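Local coordinates for protein hypothetical P60 katanin (PDB 2W2U) that is an AAA-family ATPase of the archaeal cell-division machinery, of which this chain is the MIT domain that binds an ESCRT-III peptide, at residues Ser10-Val13 / Met14-Met18; Leu49-Leu52 / Val53-Arg57. All coordinates share one frame; numbering follows the deposited sequence.

Both contacts are local, each within one helix of the three-helix MIT domain. Interaction 1 comes first along the chain, at the N-terminal start of helix 11-31. The chain then runs through that helix and turns back into helix 35-55. Interaction 2 lies in the last turns of this second helix, at its C-terminal end. Neither contact closes a long loop. They follow in series and neither nest nor cross. Their centres are 11 Å apart, because the start of the first helix packs against the end of the second. Leu15 meets both Leu52 and Leu55 there, and Tyr56 reaches Gln12. Tyr65 of helix 62-81 touches residues of both contacts.

Interaction 1: residues Ser10-Val13 / Met14-Met18; sequences SAQV and MLEEM
Val13 and Glu17 sit one turn apart at the N-terminal start of helix 11-31, where Glu17 N donates to Val13 O at 3.0 Å. The Val13 side chain has CG1 anti to the backbone N (chi1 172°). Its other methyl, CG2, lies on the Glu16 side, 4.3 Å from Glu16 OE1. Val13 also packs on a basic side chain of the bound peptide. Ser10 is the N-cap residue, and its OG accepts from Val13 N at 3.3 Å. Met14 N follows with a bond to Ser10 O at 3.1 Å. Met14 CB lies 3.2 Å from the same oxygen. Beyond it the Met14 chain bends at chi2 and again at chi3, and the thioether leads away from the first turn. Leu15 directs its side chain at helix 35-55, where Leu52 and Leu55 receive it.

Glu16 is the buried member. Glu16 N donates to Gln12 O at 2.8 Å. With CG beside its own backbone N (chi1 -75°), the side chain turns back over the preceding turn, and Glu16 CG comes to 3.2 Å from Gln12 O. The extended chain carries OE2 to 3.5 Å from Gln12 CG. The polar ends of both residues turn to Tyr65 of helix 62-81: its OH is hydrogen-bonded to Gln12 OE1 and to Glu16 OE2. Outside the helix, Glu16 OE2 forms a salt bridge with a basic side chain of the bound peptide. With an alanine in place of Glu16, the peptide's basic group would probably lose its partner, Tyr65 OH one of its two bonds, and Gln12 CG the carboxylate beside it.

The chemistry implies two roles for this helix start. Ser10 caps the first turn, whereas the carboxylate of Glu16 joins helix 62-81 and the peptide. The basic partner on the peptide would probably favour the charged form of Glu16.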
loop_
_atom_site.group_PDB
_atom_site.type_symbol
_atom_site.label_atom_id
_atom_site.label_comp_id
_atom_site.label_asym_id
_atom_site.label_seq_id
_atom_site.Cartn_x
_atom_site.Cartn_y
_atom_site.Cartn_z
ATOM N N SER A 10 -5.613 15.107 -10.685
ATOM C CA SER A 10 -6.630 15.033 -9.630
ATOM C C SER A 10 -6.054 14.555 -8.292
ATOM O O SER A 10 -4.935 14.037 -8.236
ATOM C CB SER A 10 -7.754 14.089 -10.058
ATOM O OG SER A 10 -7.332 12.739 -9.979
ATOM N N ALA A 11 -6.832 14.734 -7.225
ATOM C CA ALA A 11 -6.454 14.286 -5.886
ATOM C C ALA A 11 -6.377 12.760 -5.777
ATOM O O ALA A 11 -5.536 12.233 -5.045
ATOM C CB ALA A 11 -7.421 14.851 -4.841
ATOM N N GLN A 12 -7.253 12.063 -6.503
ATOM C CA GLN A 12 -7.289 10.601 -6.485
ATOM C C GLN A 12 -6.016 10.020 -7.077
ATOM O O GLN A 12 -5.332 9.227 -6.430
ATOM C CB GLN A 12 -8.512 10.070 -7.240
ATOM C CG GLN A 12 -8.756 8.581 -7.026
ATOM C CD GLN A 12 -10.137 8.124 -7.461
ATOM O OE1 GLN A 12 -10.636 7.097 -6.994
ATOM N NE2 GLN A 12 -10.762 8.881 -8.355
ATOM N N VAL A 13 -5.707 10.439 -8.305
ATOM C CA VAL A 13 -4.541 9.967 -9.047
ATOM C C VAL A 13 -3.230 10.326 -8.329
ATOM O O VAL A 13 -2.302 9.523 -8.280
ATOM C CB VAL A 13 -4.549 10.506 -10.512
ATOM C CG1 VAL A 13 -3.245 10.191 -11.227
ATOM C CG2 VAL A 13 -5.724 9.920 -11.293
ATOM N N MET A 14 -3.177 11.528 -7.765
ATOM C CA MET A 14 -2.008 11.994 -7.028
ATOM C C MET A 14 -1.738 11.129 -5.784
ATOM O O MET A 14 -0.593 10.727 -5.532
ATOM C CB MET A 14 -2.198 13.461 -6.649
ATOM C CG MET A 14 -0.934 14.163 -6.216
ATOM S SD MET A 14 -1.273 15.304 -4.867
ATOM C CE MET A 14 -1.537 14.115 -3.541
ATOM N N LEU A 15 -2.792 10.833 -5.025
ATOM C CA LEU A 15 -2.669 9.952 -3.861
ATOM C C LEU A 15 -2.371 8.506 -4.259
ATOM O O LEU A 15 -1.570 7.834 -3.613
ATOM C CB LEU A 15 -3.916 10.025 -2.969
ATOM C CG LEU A 15 -4.132 11.310 -2.154
ATOM C CD1 LEU A 15 -5.555 11.367 -1.643
ATOM C CD2 LEU A 15 -3.135 11.443 -0.988
ATOM N N GLU A 16 -3.006 8.033 -5.327
ATOM C CA GLU A 16 -2.725 6.694 -5.847
ATOM C C GLU A 16 -1.241 6.495 -6.177
ATOM O O GLU A 16 -0.661 5.468 -5.826
ATOM C CB GLU A 16 -3.621 6.367 -7.050
ATOM C CG GLU A 16 -5.055 6.047 -6.634
ATOM C CD GLU A 16 -6.038 5.965 -7.789
ATOM O OE1 GLU A 16 -5.680 6.314 -8.934
ATOM O OE2 GLU A 16 -7.184 5.535 -7.541
ATOM N N GLU A 17 -0.638 7.483 -6.834
ATOM C CA GLU A 17 0.796 7.460 -7.148
ATOM C C GLU A 17 1.679 7.480 -5.886
ATOM O O GLU A 17 2.699 6.777 -5.818
ATOM C CB GLU A 17 1.149 8.613 -8.106
ATOM C CG GLU A 17 2.617 9.086 -8.087
ATOM C CD GLU A 17 3.641 8.033 -8.529
ATOM O OE1 GLU A 17 3.285 7.080 -9.268
ATOM O OE2 GLU A 17 4.818 8.172 -8.125
ATOM N N MET A 18 1.277 8.288 -4.904
ATOM C CA MET A 18 1.943 8.361 -3.601
ATOM C C MET A 18 1.944 7.004 -2.902
ATOM O O MET A 18 2.980 6.548 -2.431
ATOM C CB MET A 18 1.261 9.411 -2.717
ATOM C CG MET A 18 1.992 9.748 -1.412
ATOM S SD MET A 18 1.089 10.970 -0.416
ATOM C CE MET A 18 0.904 12.303 -1.588
#

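Interaction 2: residues Leu49-Leu52 / Val53-Arg57; sequences LAQL and VSLYR
Leu52 and Tyr56 meet where helix 35-55 of the three-helix MIT domain ends. Leu52 CD2 lies 3.9 Å from Tyr56 CE2, and the two side chains cross obliquely. The backbone ties the same pair: Tyr56 N donates to Leu52 O at 2.9 Å, though the N-H is bent to 141°. Tyr56 then leaves helical geometry. This is the tight side. Leu52 is buried and also packs on Leu15 and Glu16 of helix 11-31 and on Tyr65 of helix 62-81. Val53 is buried too, and its CG2 sits 3.3 Å from Leu49 O.

The other side is looser and faces solvent. Gln51 bends at chi2 (70°), which swings its amide forward along the helix to Leu55. There NE2 packs on the side chain, 3.8 Å from Leu55 CG. Ser54 OG adds a weak hydrogen bond to Ala50 O at 3.5 Å, alongside the regular bond from Ser54 N to that oxygen.

After the helix, Arg57 turns back over Val53. The guanidinium of Arg57 presents one face to Val53 CG1, which sits 3.8 Å from its plane and nearer the border of the group than its middle.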
loop_
_atom_site.group_PDB
_atom_site.type_symbol
_atom_site.label_atom_id
_atom_site.label_comp_id
_atom_site.label_asym_id
_atom_site.label_seq_id
_atom_site.Cartn_x
_atom_site.Cartn_y
_atom_site.Cartn_z
ATOM N N LEU A 49 -3.677 4.831 1.378
ATOM C CA LEU A 49 -4.796 4.021 0.891
ATOM C C LEU A 49 -6.049 4.186 1.762
ATOM O O LEU A 49 -7.166 4.187 1.247
ATOM C CB LEU A 49 -4.398 2.542 0.747
ATOM C CG LEU A 49 -3.419 2.144 -0.376
ATOM C CD1 LEU A 49 -2.891 0.713 -0.189
ATOM C CD2 LEU A 49 -4.030 2.308 -1.767
ATOM N N ALA A 50 -5.855 4.353 3.071
ATOM C CA ALA A 50 -6.967 4.647 3.977
ATOM C C ALA A 50 -7.590 6.009 3.664
ATOM O O ALA A 50 -8.811 6.160 3.707
ATOM C CB ALA A 50 -6.521 4.566 5.443
ATOM N N GLN A 51 -6.748 6.986 3.331
ATOM C CA GLN A 51 -7.214 8.314 2.942
ATOM C C GLN A 51 -8.051 8.269 1.653
ATOM O O GLN A 51 -9.101 8.922 1.562
ATOM C CB GLN A 51 -6.025 9.268 2.772
ATOM C CG GLN A 51 -6.409 10.683 2.336
ATOM C CD GLN A 51 -7.115 11.457 3.433
ATOM O OE1 GLN A 51 -6.591 11.596 4.537
ATOM N NE2 GLN A 51 -8.306 11.979 3.133
ATOM N N LEU A 52 -7.563 7.505 0.671
ATOM C CA LEU A 52 -8.281 7.259 -0.586
ATOM C C LEU A 52 -9.644 6.597 -0.359
ATOM O O LEU A 52 -10.640 7.004 -0.956
ATOM C CB LEU A 52 -7.420 6.440 -1.558
ATOM C CG LEU A 52 -6.334 7.173 -2.367
ATOM C CD1 LEU A 52 -5.313 6.200 -2.919
ATOM C CD2 LEU A 52 -6.924 8.011 -3.501
ATOM N N VAL A 53 -9.678 5.591 0.515
ATOM C CA VAL A 53 -10.927 4.982 0.982
ATOM C C VAL A 53 -11.906 6.008 1.593
ATOM O O VAL A 53 -13.077 5.992 1.255
ATOM C CB VAL A 53 -10.661 3.807 1.968
ATOM C CG1 VAL A 53 -11.946 3.391 2.714
ATOM C CG2 VAL A 53 -10.066 2.612 1.227
ATOM N N SER A 54 -11.433 6.895 2.476
ATOM C CA SER A 54 -12.290 7.975 3.009
ATOM C C SER A 54 -12.864 8.880 1.926
ATOM O O SER A 54 -14.033 9.251 1.984
ATOM C CB SER A 54 -11.544 8.854 4.013
ATOM O OG SER A 54 -11.238 8.130 5.186
ATOM N N LEU A 55 -12.029 9.238 0.955
ATOM C CA LEU A 55 -12.401 10.191 -0.090
ATOM C C LEU A 55 -13.316 9.586 -1.157
ATOM O O LEU A 55 -14.161 10.284 -1.718
ATOM C CB LEU A 55 -11.153 10.774 -0.756
ATOM C CG LEU A 55 -10.348 11.905 -0.098
ATOM C CD1 LEU A 55 -8.947 11.959 -0.689
ATOM C CD2 LEU A 55 -11.035 13.256 -0.261
ATOM N N TYR A 56 -13.141 8.293 -1.434
ATOM C CA TYR A 56 -13.869 7.631 -2.520
ATOM C C TYR A 56 -14.431 6.280 -2.084
ATOM O O TYR A 56 -14.396 5.313 -2.841
ATOM C CB TYR A 56 -12.969 7.492 -3.765
ATOM C CG TYR A 56 -12.203 8.755 -4.091
ATOM C CD1 TYR A 56 -12.815 9.815 -4.775
ATOM C CD2 TYR A 56 -10.878 8.906 -3.684
ATOM C CE1 TYR A 56 -12.120 10.983 -5.055
ATOM C CE2 TYR A 56 -10.178 10.070 -3.952
ATOM C CZ TYR A 56 -10.801 11.104 -4.639
ATOM O OH TYR A 56 -10.090 12.253 -4.905
ATOM N N ARG A 57 -14.966 6.243 -0.859
ATOM C CA ARG A 57 -15.481 5.028 -0.221
ATOM C C ARG A 57 -16.470 4.230 -1.074
ATOM O O ARG A 57 -16.467 2.999 -1.053
ATOM C CB ARG A 57 -16.130 5.388 1.123
ATOM C CG ARG A 57 -16.522 4.189 1.994
ATOM C CD ARG A 57 -17.001 4.637 3.386
ATOM N NE ARG A 57 -15.978 5.429 4.079
ATOM C CZ ARG A 57 -15.065 4.926 4.905
ATOM N NH1 ARG A 57 -15.033 3.624 5.161
ATOM N NH2 ARG A 57 -14.177 5.726 5.479
#